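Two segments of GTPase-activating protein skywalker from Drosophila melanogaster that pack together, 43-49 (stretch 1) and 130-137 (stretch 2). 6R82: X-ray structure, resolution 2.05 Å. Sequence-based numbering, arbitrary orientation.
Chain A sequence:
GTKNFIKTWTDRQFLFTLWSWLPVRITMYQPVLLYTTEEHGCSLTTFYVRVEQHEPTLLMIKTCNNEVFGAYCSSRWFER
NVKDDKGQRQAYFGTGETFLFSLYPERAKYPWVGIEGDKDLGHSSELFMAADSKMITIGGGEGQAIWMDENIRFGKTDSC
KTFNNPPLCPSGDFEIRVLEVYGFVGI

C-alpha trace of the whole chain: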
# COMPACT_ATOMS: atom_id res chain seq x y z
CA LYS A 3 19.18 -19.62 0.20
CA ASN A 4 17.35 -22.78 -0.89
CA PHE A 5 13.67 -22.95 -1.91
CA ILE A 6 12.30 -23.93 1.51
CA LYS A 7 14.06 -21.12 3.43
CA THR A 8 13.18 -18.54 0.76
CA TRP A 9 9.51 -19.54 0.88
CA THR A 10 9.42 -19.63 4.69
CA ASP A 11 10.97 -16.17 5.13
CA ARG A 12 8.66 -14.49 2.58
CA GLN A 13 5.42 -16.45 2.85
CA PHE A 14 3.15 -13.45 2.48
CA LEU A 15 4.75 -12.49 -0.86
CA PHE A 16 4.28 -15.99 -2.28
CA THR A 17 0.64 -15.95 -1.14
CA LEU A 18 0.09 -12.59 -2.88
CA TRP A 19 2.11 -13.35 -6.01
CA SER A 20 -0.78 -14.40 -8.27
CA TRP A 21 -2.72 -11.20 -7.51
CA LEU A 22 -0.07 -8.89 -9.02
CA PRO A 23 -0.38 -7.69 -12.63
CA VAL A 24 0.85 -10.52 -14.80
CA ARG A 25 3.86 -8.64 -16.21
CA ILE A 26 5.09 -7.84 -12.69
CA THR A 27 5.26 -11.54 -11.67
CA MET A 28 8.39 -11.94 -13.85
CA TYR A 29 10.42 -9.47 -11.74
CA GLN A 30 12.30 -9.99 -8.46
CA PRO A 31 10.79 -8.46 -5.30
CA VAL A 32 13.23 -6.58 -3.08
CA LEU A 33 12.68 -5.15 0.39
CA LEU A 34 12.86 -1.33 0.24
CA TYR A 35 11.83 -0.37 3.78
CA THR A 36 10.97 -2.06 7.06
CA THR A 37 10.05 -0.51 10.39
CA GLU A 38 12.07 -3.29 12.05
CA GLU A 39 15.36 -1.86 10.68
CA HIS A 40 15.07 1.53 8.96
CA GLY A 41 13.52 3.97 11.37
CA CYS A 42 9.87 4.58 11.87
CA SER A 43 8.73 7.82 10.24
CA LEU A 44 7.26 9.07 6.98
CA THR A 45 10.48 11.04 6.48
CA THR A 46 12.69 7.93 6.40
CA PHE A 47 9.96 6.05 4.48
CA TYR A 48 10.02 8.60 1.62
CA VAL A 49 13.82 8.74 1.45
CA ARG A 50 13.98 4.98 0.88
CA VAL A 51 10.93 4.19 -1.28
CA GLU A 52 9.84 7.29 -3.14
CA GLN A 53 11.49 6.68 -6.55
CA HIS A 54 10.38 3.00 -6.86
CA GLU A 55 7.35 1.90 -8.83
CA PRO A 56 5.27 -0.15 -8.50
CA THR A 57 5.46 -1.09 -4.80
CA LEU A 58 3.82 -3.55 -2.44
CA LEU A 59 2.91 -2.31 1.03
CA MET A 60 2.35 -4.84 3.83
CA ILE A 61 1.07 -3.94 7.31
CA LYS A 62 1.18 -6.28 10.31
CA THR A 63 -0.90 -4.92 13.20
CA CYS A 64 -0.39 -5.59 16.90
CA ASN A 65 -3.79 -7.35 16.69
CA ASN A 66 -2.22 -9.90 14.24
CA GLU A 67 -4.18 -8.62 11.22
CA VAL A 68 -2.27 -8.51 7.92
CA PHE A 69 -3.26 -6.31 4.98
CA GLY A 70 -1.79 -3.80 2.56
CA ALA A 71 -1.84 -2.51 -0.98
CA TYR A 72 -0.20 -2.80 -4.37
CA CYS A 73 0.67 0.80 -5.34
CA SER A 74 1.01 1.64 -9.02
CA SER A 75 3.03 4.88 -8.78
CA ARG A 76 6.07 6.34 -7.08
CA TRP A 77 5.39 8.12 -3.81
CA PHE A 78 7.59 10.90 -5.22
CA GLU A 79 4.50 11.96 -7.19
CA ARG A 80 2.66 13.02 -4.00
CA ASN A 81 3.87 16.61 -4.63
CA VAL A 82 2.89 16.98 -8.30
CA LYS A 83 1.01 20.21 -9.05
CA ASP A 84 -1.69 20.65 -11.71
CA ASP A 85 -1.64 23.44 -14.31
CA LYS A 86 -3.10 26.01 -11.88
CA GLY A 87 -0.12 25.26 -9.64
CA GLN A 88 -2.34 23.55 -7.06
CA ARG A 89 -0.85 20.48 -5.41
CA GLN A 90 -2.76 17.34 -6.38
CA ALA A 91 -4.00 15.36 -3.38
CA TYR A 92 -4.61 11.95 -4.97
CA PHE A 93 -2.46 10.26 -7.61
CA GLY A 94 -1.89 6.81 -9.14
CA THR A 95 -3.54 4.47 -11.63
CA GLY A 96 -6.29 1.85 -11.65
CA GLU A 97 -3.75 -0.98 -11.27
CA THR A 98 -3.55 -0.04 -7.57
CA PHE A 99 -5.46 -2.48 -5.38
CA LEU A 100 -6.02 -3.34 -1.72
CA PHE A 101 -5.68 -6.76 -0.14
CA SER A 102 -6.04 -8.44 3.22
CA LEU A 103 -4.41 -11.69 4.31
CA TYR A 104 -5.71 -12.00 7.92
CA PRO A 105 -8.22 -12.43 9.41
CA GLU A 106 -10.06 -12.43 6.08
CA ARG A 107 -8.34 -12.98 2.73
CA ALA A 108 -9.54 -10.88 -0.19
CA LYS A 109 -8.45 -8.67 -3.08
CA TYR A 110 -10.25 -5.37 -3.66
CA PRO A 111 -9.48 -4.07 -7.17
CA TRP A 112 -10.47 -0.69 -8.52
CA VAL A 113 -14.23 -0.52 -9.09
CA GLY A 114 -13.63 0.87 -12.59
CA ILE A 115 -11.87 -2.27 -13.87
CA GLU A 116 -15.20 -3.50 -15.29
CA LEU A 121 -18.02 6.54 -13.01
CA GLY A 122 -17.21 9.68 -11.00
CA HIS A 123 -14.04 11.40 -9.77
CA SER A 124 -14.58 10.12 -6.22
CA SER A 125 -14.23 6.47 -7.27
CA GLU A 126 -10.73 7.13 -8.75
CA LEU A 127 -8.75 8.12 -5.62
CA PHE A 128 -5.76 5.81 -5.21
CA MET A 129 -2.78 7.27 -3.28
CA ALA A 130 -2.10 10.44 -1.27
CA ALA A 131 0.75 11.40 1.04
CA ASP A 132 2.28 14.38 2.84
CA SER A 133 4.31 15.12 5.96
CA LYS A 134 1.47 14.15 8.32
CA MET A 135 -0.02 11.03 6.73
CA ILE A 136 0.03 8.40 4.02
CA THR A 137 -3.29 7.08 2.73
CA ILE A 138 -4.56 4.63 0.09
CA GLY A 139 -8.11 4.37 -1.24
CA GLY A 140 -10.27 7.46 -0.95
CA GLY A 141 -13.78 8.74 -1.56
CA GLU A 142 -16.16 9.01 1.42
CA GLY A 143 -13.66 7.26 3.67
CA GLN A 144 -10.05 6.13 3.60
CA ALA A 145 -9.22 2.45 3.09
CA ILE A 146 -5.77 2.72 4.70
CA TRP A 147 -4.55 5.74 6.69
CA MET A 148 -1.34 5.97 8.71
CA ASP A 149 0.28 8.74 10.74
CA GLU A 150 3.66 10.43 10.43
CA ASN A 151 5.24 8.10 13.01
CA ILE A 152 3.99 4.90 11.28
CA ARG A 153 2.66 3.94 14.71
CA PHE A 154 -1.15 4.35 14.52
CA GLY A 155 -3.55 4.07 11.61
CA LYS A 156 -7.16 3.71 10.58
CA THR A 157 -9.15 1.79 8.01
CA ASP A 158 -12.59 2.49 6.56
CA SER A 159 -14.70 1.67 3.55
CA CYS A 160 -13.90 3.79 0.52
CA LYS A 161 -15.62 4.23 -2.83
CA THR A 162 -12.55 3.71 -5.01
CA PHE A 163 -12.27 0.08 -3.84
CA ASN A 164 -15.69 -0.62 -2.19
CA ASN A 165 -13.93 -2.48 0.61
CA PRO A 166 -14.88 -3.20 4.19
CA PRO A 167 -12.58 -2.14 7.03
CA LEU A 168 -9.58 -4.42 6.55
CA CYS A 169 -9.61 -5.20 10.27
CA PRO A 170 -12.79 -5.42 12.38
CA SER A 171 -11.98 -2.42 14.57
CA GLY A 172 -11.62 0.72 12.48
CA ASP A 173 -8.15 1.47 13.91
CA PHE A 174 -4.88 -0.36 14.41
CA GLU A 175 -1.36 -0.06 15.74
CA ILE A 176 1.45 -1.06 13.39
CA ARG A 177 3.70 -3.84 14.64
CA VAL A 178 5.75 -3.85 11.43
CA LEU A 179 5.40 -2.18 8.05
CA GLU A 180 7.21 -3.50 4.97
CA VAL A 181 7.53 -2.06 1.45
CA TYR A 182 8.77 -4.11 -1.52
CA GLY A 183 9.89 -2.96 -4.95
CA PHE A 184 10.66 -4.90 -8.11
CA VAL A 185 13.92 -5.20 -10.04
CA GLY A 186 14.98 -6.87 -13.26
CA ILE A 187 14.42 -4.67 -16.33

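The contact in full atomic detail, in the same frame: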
# COMPACT_ATOMS: atom_id res chain seq x y z
N SER A 43 9.26 6.49 10.52
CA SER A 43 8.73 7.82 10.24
C SER A 43 8.48 7.95 8.74
O SER A 43 9.16 7.32 7.93
CB SER A 43 9.69 8.92 10.69
OG SER A 43 10.91 8.83 9.98
N LEU A 44 7.51 8.80 8.39
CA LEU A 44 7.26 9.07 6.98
C LEU A 44 8.50 9.64 6.31
O LEU A 44 8.78 9.31 5.16
CB LEU A 44 6.07 10.01 6.82
CG LEU A 44 4.74 9.32 7.11
CD1 LEU A 44 3.59 10.21 6.71
CD2 LEU A 44 4.63 7.98 6.40
N THR A 45 9.28 10.43 7.04
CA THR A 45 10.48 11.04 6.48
C THR A 45 11.50 9.99 6.02
O THR A 45 12.04 10.08 4.91
CB THR A 45 11.12 11.99 7.51
OG1 THR A 45 10.18 13.03 7.83
CG2 THR A 45 12.39 12.60 6.93
N THR A 46 11.77 8.98 6.85
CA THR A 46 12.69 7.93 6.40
C THR A 46 12.02 7.01 5.38
O THR A 46 12.70 6.49 4.48
CB THR A 46 13.23 7.11 7.58
OG1 THR A 46 12.15 6.48 8.28
CG2 THR A 46 14.00 8.01 8.54
N PHE A 47 10.71 6.81 5.49
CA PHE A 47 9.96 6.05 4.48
C PHE A 47 10.14 6.65 3.08
O PHE A 47 10.47 5.93 2.13
CB PHE A 47 8.48 6.02 4.89
CG PHE A 47 7.54 5.42 3.87
CD1 PHE A 47 6.96 6.20 2.89
CD2 PHE A 47 7.18 4.07 3.96
CE1 PHE A 47 6.08 5.65 1.97
CE2 PHE A 47 6.30 3.52 3.05
CZ PHE A 47 5.74 4.30 2.05
N TYR A 48 9.91 7.96 2.94
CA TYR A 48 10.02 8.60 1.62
C TYR A 48 11.43 8.48 1.07
O TYR A 48 11.62 8.16 -0.10
CB TYR A 48 9.62 10.08 1.70
CG TYR A 48 8.17 10.31 2.01
CD1 TYR A 48 7.18 9.54 1.42
CD2 TYR A 48 7.79 11.30 2.93
CE1 TYR A 48 5.84 9.74 1.72
CE2 TYR A 48 6.45 11.51 3.22
CZ TYR A 48 5.49 10.74 2.63
OH TYR A 48 4.16 10.95 2.93
N VAL A 49 12.44 8.76 1.91
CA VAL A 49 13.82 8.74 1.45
C VAL A 49 14.16 7.39 0.81
O VAL A 49 14.88 7.32 -0.20
CB VAL A 49 14.76 9.07 2.61
CG1 VAL A 49 16.19 8.78 2.24
CG2 VAL A 49 14.60 10.56 3.05
N ALA A 130 -2.37 9.06 -1.70
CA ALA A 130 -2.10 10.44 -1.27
C ALA A 130 -1.13 10.40 -0.10
O ALA A 130 -1.14 9.46 0.69
CB ALA A 130 -3.39 11.17 -0.88
N ALA A 131 -0.27 11.41 -0.00
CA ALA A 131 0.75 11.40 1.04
C ALA A 131 1.30 12.80 1.27
O ALA A 131 1.47 13.57 0.32
CB ALA A 131 1.91 10.45 0.68
N ASP A 132 1.61 13.11 2.52
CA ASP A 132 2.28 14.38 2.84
C ASP A 132 3.13 14.16 4.09
O ASP A 132 3.48 13.03 4.42
CB ASP A 132 1.25 15.52 2.97
CG ASP A 132 0.23 15.29 4.09
OD1 ASP A 132 0.48 14.50 5.03
OD2 ASP A 132 -0.84 15.94 4.03
N SER A 133 3.44 15.25 4.80
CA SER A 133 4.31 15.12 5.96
C SER A 133 3.58 14.60 7.19
O SER A 133 4.23 14.21 8.17
CB SER A 133 4.98 16.45 6.29
OG SER A 133 4.04 17.36 6.85
N LYS A 134 2.25 14.59 7.17
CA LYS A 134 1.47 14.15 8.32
C LYS A 134 0.89 12.75 8.15
O LYS A 134 0.60 12.10 9.17
CB LYS A 134 0.32 15.12 8.60
CG LYS A 134 0.74 16.58 8.87
CD LYS A 134 1.78 16.67 9.95
CE LYS A 134 1.13 16.85 11.32
NZ LYS A 134 2.13 16.68 12.43
N MET A 135 0.69 12.29 6.92
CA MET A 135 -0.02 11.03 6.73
C MET A 135 0.29 10.44 5.36
O MET A 135 0.67 11.13 4.42
CB MET A 135 -1.53 11.20 6.87
CG MET A 135 -2.13 12.13 5.84
SD MET A 135 -2.55 11.33 4.27
CE MET A 135 -2.21 12.65 3.09
N ILE A 136 0.05 9.14 5.27
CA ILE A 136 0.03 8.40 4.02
C ILE A 136 -1.30 7.66 3.97
O ILE A 136 -1.72 7.09 4.98
CB ILE A 136 1.24 7.46 3.91
CG1 ILE A 136 1.49 7.04 2.48
CG2 ILE A 136 1.11 6.24 4.83
CD1 ILE A 136 2.96 7.04 2.13
N THR A 137 -1.98 7.71 2.83
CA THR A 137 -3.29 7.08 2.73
C THR A 137 -3.45 6.42 1.36
O THR A 137 -2.83 6.83 0.38
CB THR A 137 -4.44 8.10 2.97
OG1 THR A 137 -5.71 7.43 2.99
CG2 THR A 137 -4.47 9.15 1.90

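The first turns of a helix, residues 44-49, rest against a β-hairpin whose strands flank the turn around Asp132 to Lys134. Leu44, Phe47 and Tyr48, spaced three and four apart, fall on one face of the helix and point toward the hairpin, while Thr45 and Val49 remain exposed. The contact is small, burying 276 Å² in all, and mostly apolar.

One hydrogen bond crosses it. Tyr48 OH donates to the backbone carbonyl Asp132 O at 2.6 Å, with the acceptor near the plane of the ring. Tyrosine suits this place because its long, rigid ring carries a donor across to the backbone while presenting carbon to its neighbours. Asp132 needs only its carbonyl for this bond. Its side chain points away from the helix and braces the turn instead, OD1 accepting from Lys134 N at 2.8 Å and from Met135 N at 2.9 Å.

The apolar contacts centre on Ile136, which points toward the helix and touches all three of its inward residues. Its CD1 lies 3.4 Å from Phe47 CE1 and 4.0 Å from Tyr48 CE1, approaching both rings obliquely, and its CG2 lies 4.2 Å from Leu44 CD2; a branched side chain can reach several neighbours in this way. Phe47 is buried, as are Leu44, Tyr48, Ala131 and Ile136, and an aromatic ring with no polar atom suits a place where its neighbour across the contact is the methyl of Ile136. Ala131, also pointing toward the helix, brings its CB to 3.2 Å from Tyr48 OH; its single methyl fills the space beside the hydroxyl.

Leu44 also packs against backbone. Its CD1 sits 3.6 Å from both Asp132 O and Met135 C, so the leucine covers the inner side of the turn with hydrocarbon. The side chains of Ser133, Lys134 and Met135 start away from the helix, and exposed Ser133 and Lys134 are polar, as befits the outer side of a turn.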